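Local atomic coordinates of shikimate dehydrogenase (NADP(+)) (Thermus thermophilus, PDB entry 2D5C), a protein that catalyses the reversible NADPH-linked reduction of 3-dehydroshikimate to shikimate, a step in chorismate and aromatic amino acid biosynthesis, working as a homodimer. Residues 55-60 against 85-90; 69-74 against 92-97. One frame throughout, in Å; residues are numbered along the deposited sequence.

Overall arrangement
Both contacts lie in one mixed six-stranded sheet of the substrate-binding domain. Contact 1 pairs strand 56-59 with strand 86-90, and contact 2 pairs strand 93-97 with the edge strand 73-74. Strands 86-90 and 93-97 are neighbours in the sheet, so the two contacts join directly. Their centres are 9 Å apart. Thr86 O and Phe97 N, 2.8 Å apart, probably form a hydrogen bond, as do Leu88 O and Phe95 N at 2.9 Å. Contact 1 ends at the bound shikimate, which Thr60 and Asn85 touch directly. Contact 2 stands farther off: the Phe97 side chain is about 10 Å from the ligand. Both contacts also reach the second subunit of the dimer.

Contact 1: residues 55-60 against 85-90; sequences RGVNLT and NTVLQV. With SKM ((3R,4S,5R)-3,4,5-trihydroxycyclohex-1-ene-1-carboxylic acid), chain E.
Strands 56-59 and 86-90 run antiparallel, with axes 4.8 Å apart at 163°, and Val57 and Val87 form the hydrogen-bonded pair. Val87 N reaches Val57 O at 2.9 Å, nearly along the C=O axis, and Val57 N donates back to Val87 O in the carbonyl plane. The side chains of this pair also touch, Val57 CG2 on Val87 CB at 3.8 Å. At the ligand end, Asn85 O accepts Leu59 N from above its carbonyl plane. Asn58 ND2 also donates to Asn85 O at 3.0 Å, with the acceptor in the Asn58 amide plane. Tyr33 OH bonds Asn58 OD1, so both amide ends are held. At the other end, Arg55 CG lies anti to the backbone N (chi1 165°). Leu88 CD1 lies over one guanidinium face, toward its rim, 3.6 Å from Arg55 NE, and a water links Arg55 NH1 to Gln89 O. Arg55 NH2 bonds Trp243 O of its own chain and Leu242 O of the second subunit. Asn85 ND2 donates to shikimate O12 at 3.0 Å and weakly to O7, while Thr99 N holds OD1. Thr60 OG1 hydrogen-bonds shikimate O11 at 3.2 Å. Strand pairing and Thr99 thus probably hold Asn85 for these substrate bonds.

Contact 2: residues 69-74 against 92-97; sequences AHLDWV and GRLFGF
The short edge strand 73-74 of the substrate-binding sheet pairs in parallel with strand 93-97. Trp73 stands beside Phe95 and Val74 beside Gly96. Gly96 N donates to Trp73 O at 2.8 Å, in the carbonyl plane. Leu94 O takes Asp72 N at 2.9 Å and a weak bond from Trp73 N.

Asp72 turns its side chain back to the neighbouring strand. CG is anti to its own carbonyl carbon (chi1 -63°), and Asp72 OD1 accepts Leu94 N at 2.8 Å in a nearly straight bond (172°). OD1 uses its anti lone pair for this. The same oxygen forms a salt bridge with Arg51, which probably steadies the negative charge. OD2 is joined through a water to Arg93 NH1. Arg93 NH2 makes its salt bridge with Glu77 of the second subunit.

On the face of the sheet that carries Trp73 and Phe95, opposite the one of Val74, lies an aromatic cluster of Trp73, Phe95 and Phe97. Trp73 CG is anti to the backbone N. The edge of its five-membered ring is turned toward the face of Phe95, with the planes at 67°. Trp73 CB packs on Phe95 CD2. At the far end of the indole, Trp73 CZ3 meets Phe97 CE2 at 3.5 Å; Phe97 CE2 comes in at the edge of the indole, near its plane. The cluster continues across the dimer interface, where Phe95 stacks on Phe95 of the second subunit and Trp73 meets that ring edge-to-face.

Gly96 has no side chain, so Leu71 CD1 can lie against Gly96 CA, at 3.8 Å. The other methyl, Leu71 CD2, packs on Leu94 CB at 3.8 Å, the two side chains crossing at about a right angle.

Contact 1: residues 55-60 against 85-90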
ATOM      1  N   ARG A  55      -4.274   7.876   4.672  1.00 20.95           N
ATOM      2  CA  ARG A  55      -3.890   6.906   3.644  1.00 20.49           C
ATOM      3  C   ARG A  55      -2.374   6.747   3.670  1.00 22.60           C
ATOM      4  O   ARG A  55      -1.846   5.682   3.361  1.00 24.47           O
ATOM      5  CB  ARG A  55      -4.316   7.389   2.260  1.00 19.46           C
ATOM      6  CG  ARG A  55      -3.671   6.641   1.103  1.00 20.81           C
ATOM      7  CD  ARG A  55      -4.095   5.177   1.039  1.00 19.54           C
ATOM      8  NE  ARG A  55      -3.654   4.568  -0.210  1.00 20.31           N
ATOM      9  CZ  ARG A  55      -3.954   3.329  -0.591  1.00 21.27           C
ATOM     10  NH1 ARG A  55      -4.706   2.554   0.183  1.00 22.23           N
ATOM     11  NH2 ARG A  55      -3.491   2.860  -1.746  1.00 22.44           N
ATOM     12  N   GLY A  56      -1.684   7.827   4.017  1.00 25.23           N
ATOM     13  CA  GLY A  56      -0.236   7.793   4.081  1.00 20.09           C
ATOM     14  C   GLY A  56       0.316   9.038   4.733  1.00 28.79           C
ATOM     15  O   GLY A  56      -0.368  10.057   4.839  1.00 25.01           O
ATOM     16  N   VAL A  57       1.553   8.950   5.201  1.00 25.77           N
ATOM     17  CA  VAL A  57       2.194  10.098   5.820  1.00 25.73           C
ATOM     18  C   VAL A  57       3.664  10.047   5.515  1.00 25.91           C
ATOM     19  O   VAL A  57       4.218   8.978   5.232  1.00 23.28           O
ATOM     20  CB  VAL A  57       2.052  10.119   7.373  1.00 22.99           C
ATOM     21  CG1 VAL A  57       0.597  10.208   7.779  1.00 25.24           C
ATOM     22  CG2 VAL A  57       2.724   8.877   7.984  1.00 26.04           C
ATOM     23  N   ASN A  58       4.285  11.221   5.525  1.00 25.30           N
ATOM     24  CA  ASN A  58       5.725  11.331   5.345  1.00 24.87           C
ATOM     25  C   ASN A  58       6.227  11.513   6.769  1.00 27.88           C
ATOM     26  O   ASN A  58       5.489  12.007   7.632  1.00 29.58           O
ATOM     27  CB  ASN A  58       6.084  12.552   4.493  1.00 27.65           C
ATOM     28  CG  ASN A  58       5.983  12.274   3.011  1.00 28.43           C
ATOM     29  OD1 ASN A  58       5.422  13.069   2.249  1.00 22.92           O
ATOM     30  ND2 ASN A  58       6.539  11.137   2.586  1.00 22.95           N
ATOM     31  N   LEU A  59       7.455  11.072   7.029  1.00 26.41           N
ATOM     32  CA  LEU A  59       8.036  11.208   8.355  1.00 31.20           C
ATOM     33  C   LEU A  59       9.300  12.028   8.229  1.00 30.67           C
ATOM     34  O   LEU A  59      10.068  11.854   7.284  1.00 30.88           O
ATOM     35  CB  LEU A  59       8.398   9.840   8.953  1.00 29.94           C
ATOM     36  CG  LEU A  59       7.304   8.806   9.187  1.00 28.25           C
ATOM     37  CD1 LEU A  59       7.925   7.597   9.862  1.00 31.28           C
ATOM     38  CD2 LEU A  59       6.184   9.380  10.046  1.00 25.23           C
ATOM     39  N   THR A  60       9.513  12.922   9.188  1.00 34.12           N
ATOM     40  CA  THR A  60      10.703  13.761   9.190  1.00 35.67           C
ATOM     41  C   THR A  60      11.279  13.700  10.612  1.00 35.47           C
ATOM     42  O   THR A  60      10.773  12.947  11.448  1.00 37.70           O
ATOM     43  CB  THR A  60      10.335  15.222   8.778  1.00 41.12           C
ATOM     44  OG1 THR A  60      11.491  15.880   8.246  1.00 42.38           O
ATOM     45  CG2 THR A  60       9.803  16.005   9.965  1.00 40.60           C
ATOM     46  N   ASN A  85      10.818   7.250   5.482  1.00 22.67           N
ATOM     47  CA  ASN A  85      10.327   8.614   5.286  1.00 23.58           C
ATOM     48  C   ASN A  85       8.912   8.602   4.699  1.00 24.03           C
ATOM     49  O   ASN A  85       8.256   9.642   4.595  1.00 26.02           O
ATOM     50  CB  ASN A  85      11.269   9.388   4.359  1.00 24.32           C
ATOM     51  CG  ASN A  85      10.936   9.197   2.888  1.00 29.46           C
ATOM     52  OD1 ASN A  85      10.786   8.071   2.410  1.00 24.82           O
ATOM     53  ND2 ASN A  85      10.827  10.302   2.160  1.00 23.15           N
ATOM     54  N   THR A  86       8.442   7.421   4.319  1.00 20.51           N
ATOM     55  CA  THR A  86       7.108   7.296   3.744  1.00 22.81           C
ATOM     56  C   THR A  86       6.381   6.075   4.298  1.00 22.12           C
ATOM     57  O   THR A  86       6.911   4.959   4.270  1.00 21.82           O
ATOM     58  CB  THR A  86       7.183   7.172   2.210  1.00 23.12           C
ATOM     59  OG1 THR A  86       7.845   8.324   1.673  1.00 25.36           O
ATOM     60  CG2 THR A  86       5.775   7.075   1.606  1.00 20.81           C
ATOM     61  N   VAL A  87       5.174   6.300   4.814  1.00 19.88           N
ATOM     62  CA  VAL A  87       4.359   5.228   5.360  1.00 19.57           C
ATOM     63  C   VAL A  87       3.031   5.150   4.613  1.00 22.95           C
ATOM     64  O   VAL A  87       2.389   6.173   4.377  1.00 21.33           O
ATOM     65  CB  VAL A  87       4.075   5.455   6.869  1.00 22.89           C
ATOM     66  CG1 VAL A  87       3.193   4.327   7.408  1.00 22.40           C
ATOM     67  CG2 VAL A  87       5.393   5.535   7.639  1.00 22.72           C
ATOM     68  N   LEU A  88       2.645   3.933   4.225  1.00 18.89           N
ATOM     69  CA  LEU A  88       1.376   3.671   3.530  1.00 19.12           C
ATOM     70  C   LEU A  88       0.460   2.930   4.493  1.00 21.61           C
ATOM     71  O   LEU A  88       0.900   1.992   5.153  1.00 20.82           O
ATOM     72  CB  LEU A  88       1.610   2.786   2.300  1.00 21.10           C
ATOM     73  CG  LEU A  88       0.381   2.134   1.660  1.00 22.22           C
ATOM     74  CD1 LEU A  88      -0.542   3.209   1.120  1.00 25.78           C
ATOM     75  CD2 LEU A  88       0.818   1.182   0.531  1.00 24.06           C
ATOM     76  N   GLN A  89      -0.803   3.352   4.582  1.00 20.67           N
ATOM     77  CA  GLN A  89      -1.769   2.684   5.452  1.00 22.26           C
ATOM     78  C   GLN A  89      -2.800   1.932   4.615  1.00 21.84           C
ATOM     79  O   GLN A  89      -3.493   2.527   3.779  1.00 23.26           O
ATOM     80  CB  GLN A  89      -2.477   3.716   6.365  1.00 24.05           C
ATOM     81  CG  GLN A  89      -3.565   3.130   7.296  1.00 22.92           C
ATOM     82  CD  GLN A  89      -4.922   2.959   6.614  1.00 25.87           C
ATOM     83  OE1 GLN A  89      -5.449   1.851   6.514  1.00 24.52           O
ATOM     84  NE2 GLN A  89      -5.488   4.062   6.139  1.00 28.60           N
ATOM     85  N   VAL A  90      -2.880   0.620   4.830  1.00 17.87           N
ATOM     86  CA  VAL A  90      -3.845  -0.232   4.137  1.00 21.93           C
ATOM     87  C   VAL A  90      -4.440  -1.198   5.169  1.00 25.38           C
ATOM     88  O   VAL A  90      -3.707  -1.892   5.873  1.00 24.84           O
ATOM     89  CB  VAL A  90      -3.187  -1.035   2.991  1.00 28.85           C
ATOM     90  CG1 VAL A  90      -2.862  -0.107   1.812  1.00 27.50           C
ATOM     91  CG2 VAL A  90      -1.929  -1.713   3.494  1.00 31.99           C
TER
HETATM   92  O12 SKM E 301      11.925  12.668   3.600  1.00 33.18           O
HETATM   93  C8  SKM E 301      11.308  13.964   3.572  1.00 35.91           C
HETATM   94  C6  SKM E 301       9.898  13.881   4.218  1.00 34.81           C
HETATM   95  O7  SKM E 301       9.109  12.940   3.492  1.00 29.00           O
HETATM   96  C5  SKM E 301       9.191  15.261   4.203  1.00 34.69           C
HETATM   97  C4  SKM E 301      10.140  16.425   4.491  1.00 42.15           C
HETATM   98  C1  SKM E 301       9.539  17.764   4.724  1.00 44.77           C
HETATM   99  O2  SKM E 301       8.200  17.909   4.682  1.00 36.55           O
HETATM  100  O3  SKM E 301      10.245  18.736   4.955  1.00 46.76           O
HETATM  101  C10 SKM E 301      11.470  16.300   4.544  1.00 38.77           C
HETATM  102  C9  SKM E 301      12.200  14.990   4.335  1.00 39.36           C
HETATM  103  O11 SKM E 301      12.551  14.454   5.621  1.00 40.58           O
HETATM  104  O   HOH W   1      -5.951   2.898   2.748  1.00 25.28           O

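Contact 2: residues 69-74 against 92-97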
ATOM      1  N   ALA A  69      10.201   0.310  14.247  1.00 33.45           N
ATOM      2  CA  ALA A  69       9.716  -0.629  15.250  1.00 32.18           C
ATOM      3  C   ALA A  69       8.197  -0.648  15.407  1.00 36.94           C
ATOM      4  O   ALA A  69       7.641  -1.600  15.957  1.00 34.34           O
ATOM      5  CB  ALA A  69      10.372  -0.325  16.596  1.00 33.60           C
ATOM      6  N   HIS A  70       7.521   0.397  14.931  1.00 29.71           N
ATOM      7  CA  HIS A  70       6.070   0.462  15.060  1.00 32.33           C
ATOM      8  C   HIS A  70       5.330   0.196  13.757  1.00 33.20           C
ATOM      9  O   HIS A  70       4.139   0.494  13.650  1.00 37.58           O
ATOM     10  CB  HIS A  70       5.636   1.828  15.597  1.00 34.55           C
ATOM     11  CG  HIS A  70       6.246   2.181  16.917  1.00 35.09           C
ATOM     12  ND1 HIS A  70       7.305   3.056  17.037  1.00 40.53           N
ATOM     13  CD2 HIS A  70       5.959   1.758  18.171  1.00 38.12           C
ATOM     14  CE1 HIS A  70       7.646   3.155  18.311  1.00 35.29           C
ATOM     15  NE2 HIS A  70       6.845   2.378  19.018  1.00 39.30           N
ATOM     16  N   LEU A  71       6.025  -0.366  12.769  1.00 31.24           N
ATOM     17  CA  LEU A  71       5.394  -0.650  11.487  1.00 28.48           C
ATOM     18  C   LEU A  71       5.187  -2.145  11.299  1.00 28.23           C
ATOM     19  O   LEU A  71       5.882  -2.960  11.911  1.00 32.06           O
ATOM     20  CB  LEU A  71       6.252  -0.082  10.353  1.00 26.36           C
ATOM     21  CG  LEU A  71       6.588   1.407  10.518  1.00 27.68           C
ATOM     22  CD1 LEU A  71       7.425   1.860   9.331  1.00 24.46           C
ATOM     23  CD2 LEU A  71       5.302   2.240  10.620  1.00 28.65           C
ATOM     24  N   ASP A  72       4.232  -2.513  10.456  1.00 23.75           N
ATOM     25  CA  ASP A  72       3.957  -3.928  10.214  1.00 23.22           C
ATOM     26  C   ASP A  72       4.921  -4.543   9.211  1.00 22.04           C
ATOM     27  O   ASP A  72       5.133  -5.748   9.205  1.00 26.24           O
ATOM     28  CB  ASP A  72       2.536  -4.129   9.682  1.00 28.05           C
ATOM     29  CG  ASP A  72       1.479  -3.706  10.674  1.00 33.98           C
ATOM     30  OD1 ASP A  72       1.054  -2.542  10.614  1.00 27.76           O
ATOM     31  OD2 ASP A  72       1.085  -4.539  11.515  1.00 39.13           O
ATOM     32  N   TRP A  73       5.500  -3.708   8.359  1.00 23.52           N
ATOM     33  CA  TRP A  73       6.419  -4.176   7.321  1.00 22.97           C
ATOM     34  C   TRP A  73       7.307  -3.003   6.930  1.00 21.64           C
ATOM     35  O   TRP A  73       6.829  -1.873   6.871  1.00 19.80           O
ATOM     36  CB  TRP A  73       5.611  -4.626   6.096  1.00 22.04           C
ATOM     37  CG  TRP A  73       6.405  -5.138   4.911  1.00 23.27           C
ATOM     38  CD1 TRP A  73       6.751  -6.439   4.657  1.00 28.48           C
ATOM     39  CD2 TRP A  73       6.900  -4.371   3.805  1.00 20.90           C
ATOM     40  NE1 TRP A  73       7.421  -6.525   3.463  1.00 23.04           N
ATOM     41  CE2 TRP A  73       7.527  -5.274   2.917  1.00 23.09           C
ATOM     42  CE3 TRP A  73       6.875  -3.009   3.477  1.00 19.25           C
ATOM     43  CZ2 TRP A  73       8.124  -4.857   1.720  1.00 23.77           C
ATOM     44  CZ3 TRP A  73       7.468  -2.591   2.286  1.00 24.11           C
ATOM     45  CH2 TRP A  73       8.086  -3.516   1.420  1.00 28.34           C
ATOM     46  N   VAL A  74       8.589  -3.273   6.688  1.00 20.79           N
ATOM     47  CA  VAL A  74       9.527  -2.234   6.259  1.00 20.15           C
ATOM     48  C   VAL A  74      10.189  -2.754   4.988  1.00 19.62           C
ATOM     49  O   VAL A  74      10.548  -3.933   4.902  1.00 19.72           O
ATOM     50  CB  VAL A  74      10.596  -1.936   7.334  1.00 21.50           C
ATOM     51  CG1 VAL A  74      11.599  -0.899   6.811  1.00 20.05           C
ATOM     52  CG2 VAL A  74       9.927  -1.435   8.598  1.00 27.00           C
ATOM     53  N   GLY A  92      -5.573  -0.697   7.993  1.00 23.45           N
ATOM     54  CA  GLY A  92      -5.083  -0.415   9.329  1.00 28.13           C
ATOM     55  C   GLY A  92      -3.668  -0.888   9.597  1.00 27.02           C
ATOM     56  O   GLY A  92      -3.186  -0.808  10.734  1.00 26.48           O
ATOM     57  N   ARG A  93      -3.010  -1.393   8.557  1.00 24.88           N
ATOM     58  CA  ARG A  93      -1.635  -1.870   8.655  1.00 23.60           C
ATOM     59  C   ARG A  93      -0.740  -0.757   8.104  1.00 23.80           C
ATOM     60  O   ARG A  93      -1.154   0.002   7.233  1.00 23.93           O
ATOM     61  CB  ARG A  93      -1.450  -3.138   7.815  1.00 22.64           C
ATOM     62  CG  ARG A  93      -2.546  -4.193   7.982  1.00 24.24           C
ATOM     63  CD  ARG A  93      -2.641  -4.702   9.409  1.00 23.82           C
ATOM     64  NE  ARG A  93      -3.688  -5.714   9.521  1.00 26.09           N
ATOM     65  CZ  ARG A  93      -3.980  -6.366  10.642  1.00 32.10           C
ATOM     66  NH1 ARG A  93      -3.298  -6.106  11.750  1.00 34.14           N
ATOM     67  NH2 ARG A  93      -4.946  -7.278  10.651  1.00 27.63           N
ATOM     68  N   LEU A  94       0.480  -0.655   8.620  1.00 22.08           N
ATOM     69  CA  LEU A  94       1.405   0.377   8.172  1.00 21.67           C
ATOM     70  C   LEU A  94       2.619  -0.253   7.502  1.00 23.22           C
ATOM     71  O   LEU A  94       3.255  -1.142   8.072  1.00 22.42           O
ATOM     72  CB  LEU A  94       1.865   1.232   9.362  1.00 25.22           C
ATOM     73  CG  LEU A  94       0.815   1.966  10.209  1.00 27.14           C
ATOM     74  CD1 LEU A  94       1.541   2.792  11.275  1.00 25.02           C
ATOM     75  CD2 LEU A  94      -0.059   2.879   9.330  1.00 21.57           C
ATOM     76  N   PHE A  95       2.918   0.203   6.286  1.00 21.06           N
ATOM     77  CA  PHE A  95       4.061  -0.279   5.496  1.00 19.50           C
ATOM     78  C   PHE A  95       5.067   0.873   5.354  1.00 22.75           C
ATOM     79  O   PHE A  95       4.688   1.976   4.974  1.00 20.06           O
ATOM     80  CB  PHE A  95       3.595  -0.700   4.098  1.00 22.46           C
ATOM     81  CG  PHE A  95       2.677  -1.898   4.086  1.00 25.74           C
ATOM     82  CD1 PHE A  95       1.908  -2.180   2.962  1.00 35.93           C
ATOM     83  CD2 PHE A  95       2.604  -2.758   5.176  1.00 35.31           C
ATOM     84  CE1 PHE A  95       1.072  -3.307   2.926  1.00 28.94           C
ATOM     85  CE2 PHE A  95       1.772  -3.885   5.147  1.00 33.42           C
ATOM     86  CZ  PHE A  95       1.011  -4.155   4.028  1.00 27.59           C
ATOM     87  N   GLY A  96       6.342   0.615   5.645  1.00 20.01           N
ATOM     88  CA  GLY A  96       7.340   1.667   5.547  1.00 21.40           C
ATOM     89  C   GLY A  96       8.272   1.599   4.351  1.00 20.81           C
ATOM     90  O   GLY A  96       8.782   0.543   3.994  1.00 22.83           O
ATOM     91  N   PHE A  97       8.521   2.749   3.735  1.00 19.91           N
ATOM     92  CA  PHE A  97       9.397   2.813   2.573  1.00 18.70           C
ATOM     93  C   PHE A  97      10.325   4.000   2.713  1.00 17.17           C
ATOM     94  O   PHE A  97      10.159   4.832   3.600  1.00 18.19           O
ATOM     95  CB  PHE A  97       8.601   3.019   1.283  1.00 18.76           C
ATOM     96  CG  PHE A  97       7.537   1.999   1.049  1.00 20.59           C
ATOM     97  CD1 PHE A  97       6.294   2.114   1.662  1.00 20.59           C
ATOM     98  CD2 PHE A  97       7.771   0.922   0.198  1.00 24.30           C
ATOM     99  CE1 PHE A  97       5.288   1.164   1.426  1.00 25.22           C
ATOM    100  CE2 PHE A  97       6.782  -0.024  -0.040  1.00 26.01           C
ATOM    101  CZ  PHE A  97       5.536   0.101   0.576  1.00 22.76           C
TER
HETATM  102  O   HOH W   2      -1.226  -4.564  12.846  1.00 36.30           O